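PDB 5T8V: sister chromatid cohesion protein from Chaetomium thermophilum, which probably loads cohesin onto chromatin, the chain being the C-terminal, HEAT-repeat part of the Scc2 loader. Local coordinates for residues Arg254-Leu266 / Pro305-Gly319. Numbering follows the deposited sequence.
Sequences RLVAMDMICQIFL and PVSALIMRLVQTSAG
Arg312 reaches from helix 305-315 to Asp259 on helix 247-267, bridging two helices of the Scc2 alpha-solenoid, a HEAT-repeat protein. The short axes come within 9.7 Å and run in roughly the same direction, crossing at -37°; contacts extend from Pro305 to Gly319.

Followed outward, Arg312 first sets CB against Cys262 SG. CG lies anti to the carbonyl carbon, and a bend at chi3 turns the guanidinium past Cys262 toward Asp259. NE lies 3.7 Å from Cys262 SG, which sits over one face of the group. At the tip, NH1 donates to Asp259 OD1 over 2.6 Å in a salt bridge; the acceptor is nearly in the guanidinium plane and is met almost along its C-O axis. NH2 adds a weak bond to the same oxygen, so one carboxylate atom takes both, while the carboxylate plane stands nearly upright to the guanidinium. NH1 also touches Met258 CB. Trp421 and Ala527 pack on Arg312 from outside this helix pair.

Met258 is a knob in a hole formed by Pro305, Ala308, Leu309 and Arg312; its extended chain brings CE to 3.6 Å from Pro305 CB. Beyond it, Ile261 CD1 meets Leu309 CD2 at 3.6 Å, the two side chains crossing at about a right angle. Leu313 CD2 touches both Cys262 and Phe265 CB.

A CH-pi contact follows: Leu313 CB stands 4.1 Å from the Phe265 ring centroid, 5° off the normal. Thr316 OG1, 3.6 Å from Phe265 CD1, donates a hydrogen bond to Leu313 O at 2.6 Å, tilted 31° from the carbonyl plane.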
loop_
_atom_site.group_PDB
_atom_site.type_symbol
_atom_site.label_atom_id
_atom_site.label_comp_id
_atom_site.label_asym_id
_atom_site.label_seq_id
_atom_site.Cartn_x
_atom_site.Cartn_y
_atom_site.Cartn_z
ATOM N N ARG A 254 -20.210 1.297 41.804
ATOM C CA ARG A 254 -20.097 1.825 40.446
ATOM C C ARG A 254 -21.441 1.768 39.724
ATOM O O ARG A 254 -21.875 2.750 39.104
ATOM C CB ARG A 254 -19.035 1.040 39.675
ATOM C CG ARG A 254 -18.336 1.817 38.572
ATOM C CD ARG A 254 -17.078 1.088 38.111
ATOM N NE ARG A 254 -17.353 -0.294 37.721
ATOM C CZ ARG A 254 -16.418 -1.215 37.503
ATOM N NH1 ARG A 254 -15.132 -0.913 37.641
ATOM N NH2 ARG A 254 -16.768 -2.446 37.151
ATOM N N LEU A 255 -22.121 0.624 39.809
ATOM C CA LEU A 255 -23.403 0.469 39.127
ATOM C C LEU A 255 -24.436 1.458 39.658
ATOM O O LEU A 255 -25.131 2.126 38.883
ATOM C CB LEU A 255 -23.899 -0.967 39.275
ATOM C CG LEU A 255 -23.567 -1.874 38.092
ATOM C CD1 LEU A 255 -23.689 -3.337 38.478
ATOM C CD2 LEU A 255 -24.483 -1.549 36.920
ATOM N N VAL A 256 -24.558 1.558 40.984
ATOM C CA VAL A 256 -25.488 2.524 41.569
ATOM C C VAL A 256 -25.203 3.925 41.043
ATOM O O VAL A 256 -26.124 4.696 40.742
ATOM C CB VAL A 256 -25.413 2.467 43.107
ATOM C CG1 VAL A 256 -26.055 3.701 43.739
ATOM C CG2 VAL A 256 -26.096 1.208 43.613
ATOM N N ALA A 257 -23.919 4.277 40.926
ATOM C CA ALA A 257 -23.566 5.597 40.418
ATOM C C ALA A 257 -24.038 5.778 38.982
ATOM O O ALA A 257 -24.602 6.823 38.632
ATOM C CB ALA A 257 -22.057 5.814 40.517
ATOM N N MET A 258 -23.814 4.773 38.132
ATOM C CA MET A 258 -24.290 4.860 36.754
ATOM C C MET A 258 -25.800 5.070 36.707
ATOM O O MET A 258 -26.298 5.925 35.965
ATOM C CB MET A 258 -23.895 3.602 35.986
ATOM C CG MET A 258 -22.403 3.494 35.742
ATOM S SD MET A 258 -21.959 2.024 34.807
ATOM C CE MET A 258 -20.194 2.269 34.621
ATOM N N ASP A 259 -26.545 4.297 37.499
ATOM C CA ASP A 259 -27.993 4.480 37.556
ATOM C C ASP A 259 -28.347 5.912 37.933
ATOM O O ASP A 259 -29.218 6.535 37.313
ATOM C CB ASP A 259 -28.608 3.497 38.552
ATOM C CG ASP A 259 -28.559 2.064 38.063
ATOM O OD1 ASP A 259 -27.983 1.826 36.980
ATOM O OD2 ASP A 259 -29.090 1.176 38.762
ATOM N N MET A 260 -27.670 6.457 38.945
ATOM C CA MET A 260 -27.982 7.810 39.398
ATOM C C MET A 260 -27.729 8.831 38.294
ATOM O O MET A 260 -28.558 9.717 38.051
ATOM C CB MET A 260 -27.155 8.141 40.641
ATOM C CG MET A 260 -27.574 9.427 41.334
ATOM S SD MET A 260 -26.654 9.742 42.850
ATOM C CE MET A 260 -27.254 8.425 43.903
ATOM N N ILE A 261 -26.588 8.720 37.610
ATOM C CA ILE A 261 -26.266 9.679 36.557
ATOM C C ILE A 261 -27.260 9.566 35.410
ATOM O O ILE A 261 -27.651 10.574 34.815
ATOM C CB ILE A 261 -24.820 9.485 36.066
ATOM C CG1 ILE A 261 -23.834 9.748 37.207
ATOM C CG2 ILE A 261 -24.533 10.425 34.890
ATOM C CD1 ILE A 261 -22.387 9.445 36.861
ATOM N N CYS A 262 -27.667 8.344 35.062
ATOM C CA CYS A 262 -28.689 8.185 34.032
ATOM C C CYS A 262 -29.994 8.846 34.453
ATOM O O CYS A 262 -30.683 9.465 33.632
ATOM C CB CYS A 262 -28.915 6.706 33.731
ATOM S SG CYS A 262 -27.550 5.942 32.849
ATOM N N GLN A 263 -30.353 8.726 35.731
ATOM C CA GLN A 263 -31.583 9.347 36.210
ATOM C C GLN A 263 -31.513 10.864 36.094
ATOM O O GLN A 263 -32.400 11.491 35.506
ATOM C CB GLN A 263 -31.852 8.920 37.649
ATOM C CG GLN A 263 -32.740 7.705 37.741
ATOM C CD GLN A 263 -34.202 8.064 37.624
ATOM O OE1 GLN A 263 -34.796 8.565 38.573
ATOM N NE2 GLN A 263 -34.788 7.820 36.459
ATOM N N ILE A 264 -30.462 11.472 36.649
ATOM C CA ILE A 264 -30.305 12.920 36.534
ATOM C C ILE A 264 -30.321 13.338 35.068
ATOM O O ILE A 264 -30.967 14.324 34.690
ATOM C CB ILE A 264 -29.012 13.372 37.239
ATOM C CG1 ILE A 264 -29.066 13.014 38.727
ATOM C CG2 ILE A 264 -28.794 14.877 37.052
ATOM C CD1 ILE A 264 -27.773 13.281 39.480
ATOM N N PHE A 265 -29.614 12.587 34.221
ATOM C CA PHE A 265 -29.542 12.902 32.799
ATOM C C PHE A 265 -30.914 12.851 32.142
ATOM O O PHE A 265 -31.194 13.631 31.225
ATOM C CB PHE A 265 -28.583 11.925 32.117
ATOM C CG PHE A 265 -28.404 12.161 30.644
ATOM C CD1 PHE A 265 -29.260 11.576 29.726
ATOM C CD2 PHE A 265 -27.365 12.945 30.177
ATOM C CE1 PHE A 265 -29.093 11.782 28.373
ATOM C CE2 PHE A 265 -27.192 13.154 28.822
ATOM C CZ PHE A 265 -28.057 12.570 27.919
ATOM N N LEU A 266 -31.781 11.948 32.599
ATOM C CA LEU A 266 -33.073 11.753 31.955
ATOM C C LEU A 266 -34.085 12.813 32.377
ATOM O O LEU A 266 -34.814 13.347 31.534
ATOM C CB LEU A 266 -33.592 10.352 32.277
ATOM C CG LEU A 266 -34.990 9.957 31.803
ATOM C CD1 LEU A 266 -35.028 8.464 31.561
ATOM C CD2 LEU A 266 -36.057 10.340 32.827
ATOM N N PRO A 305 -15.436 1.974 32.387
ATOM C CA PRO A 305 -16.798 2.284 32.854
ATOM C C PRO A 305 -17.377 3.554 32.257
ATOM O O PRO A 305 -18.600 3.643 32.084
ATOM C CB PRO A 305 -16.621 2.402 34.374
ATOM C CG PRO A 305 -15.199 2.789 34.554
ATOM C CD PRO A 305 -14.446 2.080 33.470
ATOM N N VAL A 306 -16.543 4.544 31.938
ATOM C CA VAL A 306 -17.055 5.762 31.321
ATOM C C VAL A 306 -17.732 5.439 29.994
ATOM O O VAL A 306 -18.765 6.023 29.651
ATOM C CB VAL A 306 -15.925 6.793 31.145
ATOM C CG1 VAL A 306 -14.838 6.254 30.221
ATOM C CG2 VAL A 306 -16.481 8.109 30.621
ATOM N N SER A 307 -17.161 4.509 29.224
ATOM C CA SER A 307 -17.795 4.098 27.975
ATOM C C SER A 307 -19.186 3.537 28.240
ATOM O O SER A 307 -20.168 3.935 27.598
ATOM C CB SER A 307 -16.923 3.064 27.262
ATOM O OG SER A 307 -15.659 3.602 26.911
ATOM N N ALA A 308 -19.287 2.613 29.197
ATOM C CA ALA A 308 -20.581 2.036 29.543
ATOM C C ALA A 308 -21.579 3.116 29.933
ATOM O O ALA A 308 -22.751 3.062 29.539
ATOM C CB ALA A 308 -20.417 1.027 30.678
ATOM N N LEU A 309 -21.137 4.112 30.705
ATOM C CA LEU A 309 -22.052 5.167 31.126
ATOM C C LEU A 309 -22.494 6.010 29.938
ATOM O O LEU A 309 -23.684 6.289 29.776
ATOM C CB LEU A 309 -21.404 6.049 32.193
ATOM C CG LEU A 309 -22.254 7.259 32.607
ATOM C CD1 LEU A 309 -23.586 6.808 33.193
ATOM C CD2 LEU A 309 -21.509 8.136 33.586
ATOM N N ILE A 310 -21.545 6.441 29.105
ATOM C CA ILE A 310 -21.886 7.209 27.908
ATOM C C ILE A 310 -22.963 6.486 27.111
ATOM O O ILE A 310 -24.025 7.046 26.803
ATOM C CB ILE A 310 -20.625 7.453 27.059
ATOM C CG1 ILE A 310 -19.673 8.421 27.771
ATOM C CG2 ILE A 310 -20.988 7.969 25.664
ATOM C CD1 ILE A 310 -20.174 9.856 27.868
ATOM N N MET A 311 -22.706 5.221 26.774
ATOM C CA MET A 311 -23.672 4.473 25.980
ATOM C C MET A 311 -25.016 4.388 26.692
ATOM O O MET A 311 -26.067 4.590 26.072
ATOM C CB MET A 311 -23.123 3.082 25.674
ATOM C CG MET A 311 -21.792 3.122 24.937
ATOM S SD MET A 311 -21.071 1.497 24.695
ATOM C CE MET A 311 -22.162 0.882 23.444
ATOM N N ARG A 312 -25.001 4.122 28.000
ATOM C CA ARG A 312 -26.247 4.084 28.761
ATOM C C ARG A 312 -27.022 5.388 28.618
ATOM O O ARG A 312 -28.238 5.380 28.399
ATOM C CB ARG A 312 -25.956 3.798 30.234
ATOM C CG ARG A 312 -25.702 2.335 30.541
ATOM C CD ARG A 312 -25.851 2.053 32.027
ATOM N NE ARG A 312 -27.204 2.323 32.501
ATOM C CZ ARG A 312 -27.593 2.188 33.764
ATOM N NH1 ARG A 312 -26.731 1.785 34.689
ATOM N NH2 ARG A 312 -28.846 2.457 34.103
ATOM N N LEU A 313 -26.331 6.523 28.747
ATOM C CA LEU A 313 -26.985 7.813 28.560
ATOM C C LEU A 313 -27.582 7.923 27.166
ATOM O O LEU A 313 -28.660 8.502 26.987
ATOM C CB LEU A 313 -25.990 8.952 28.799
ATOM C CG LEU A 313 -25.372 9.072 30.193
ATOM C CD1 LEU A 313 -24.522 10.331 30.277
ATOM C CD2 LEU A 313 -26.437 9.074 31.272
ATOM N N VAL A 314 -26.896 7.373 26.162
ATOM C CA VAL A 314 -27.454 7.402 24.814
ATOM C C VAL A 314 -28.716 6.551 24.726
ATOM O O VAL A 314 -29.616 6.859 23.937
ATOM C CB VAL A 314 -26.401 6.954 23.786
ATOM C CG1 VAL A 314 -27.017 6.862 22.388
ATOM C CG2 VAL A 314 -25.225 7.915 23.786
ATOM N N GLN A 315 -28.815 5.480 25.519
ATOM C CA GLN A 315 -29.976 4.596 25.430
ATOM C C GLN A 315 -31.111 4.993 26.365
ATOM O O GLN A 315 -32.212 4.446 26.238
ATOM C CB GLN A 315 -29.594 3.139 25.721
ATOM C CG GLN A 315 -28.143 2.804 25.480
ATOM C CD GLN A 315 -27.893 1.326 25.280
ATOM O OE1 GLN A 315 -27.088 0.932 24.436
ATOM N NE2 GLN A 315 -28.560 0.498 26.074
ATOM N N THR A 316 -30.883 5.920 27.299
ATOM C CA THR A 316 -31.980 6.417 28.123
ATOM C C THR A 316 -32.994 7.221 27.321
ATOM O O THR A 316 -34.046 7.572 27.865
ATOM C CB THR A 316 -31.451 7.288 29.270
ATOM O OG1 THR A 316 -30.624 8.338 28.747
ATOM C CG2 THR A 316 -30.663 6.453 30.267
ATOM N N SER A 317 -32.704 7.514 26.050
ATOM C CA SER A 317 -33.597 8.337 25.238
ATOM C C SER A 317 -35.036 7.842 25.309
ATOM O O SER A 317 -35.971 8.642 25.437
ATOM C CB SER A 317 -33.108 8.347 23.791
ATOM O OG SER A 317 -31.758 8.771 23.729
ATOM N N ALA A 318 -35.234 6.529 25.225
ATOM C CA ALA A 318 -36.564 5.950 25.350
ATOM C C ALA A 318 -37.055 5.904 26.790
ATOM O O ALA A 318 -38.176 5.439 27.029
ATOM C CB ALA A 318 -36.577 4.540 24.756
ATOM N N GLY A 319 -36.258 6.370 27.747
ATOM C CA GLY A 319 -36.646 6.354 29.144
ATOM C C GLY A 319 -37.789 7.303 29.450
ATOM O O GLY A 319 -38.220 8.072 28.590
#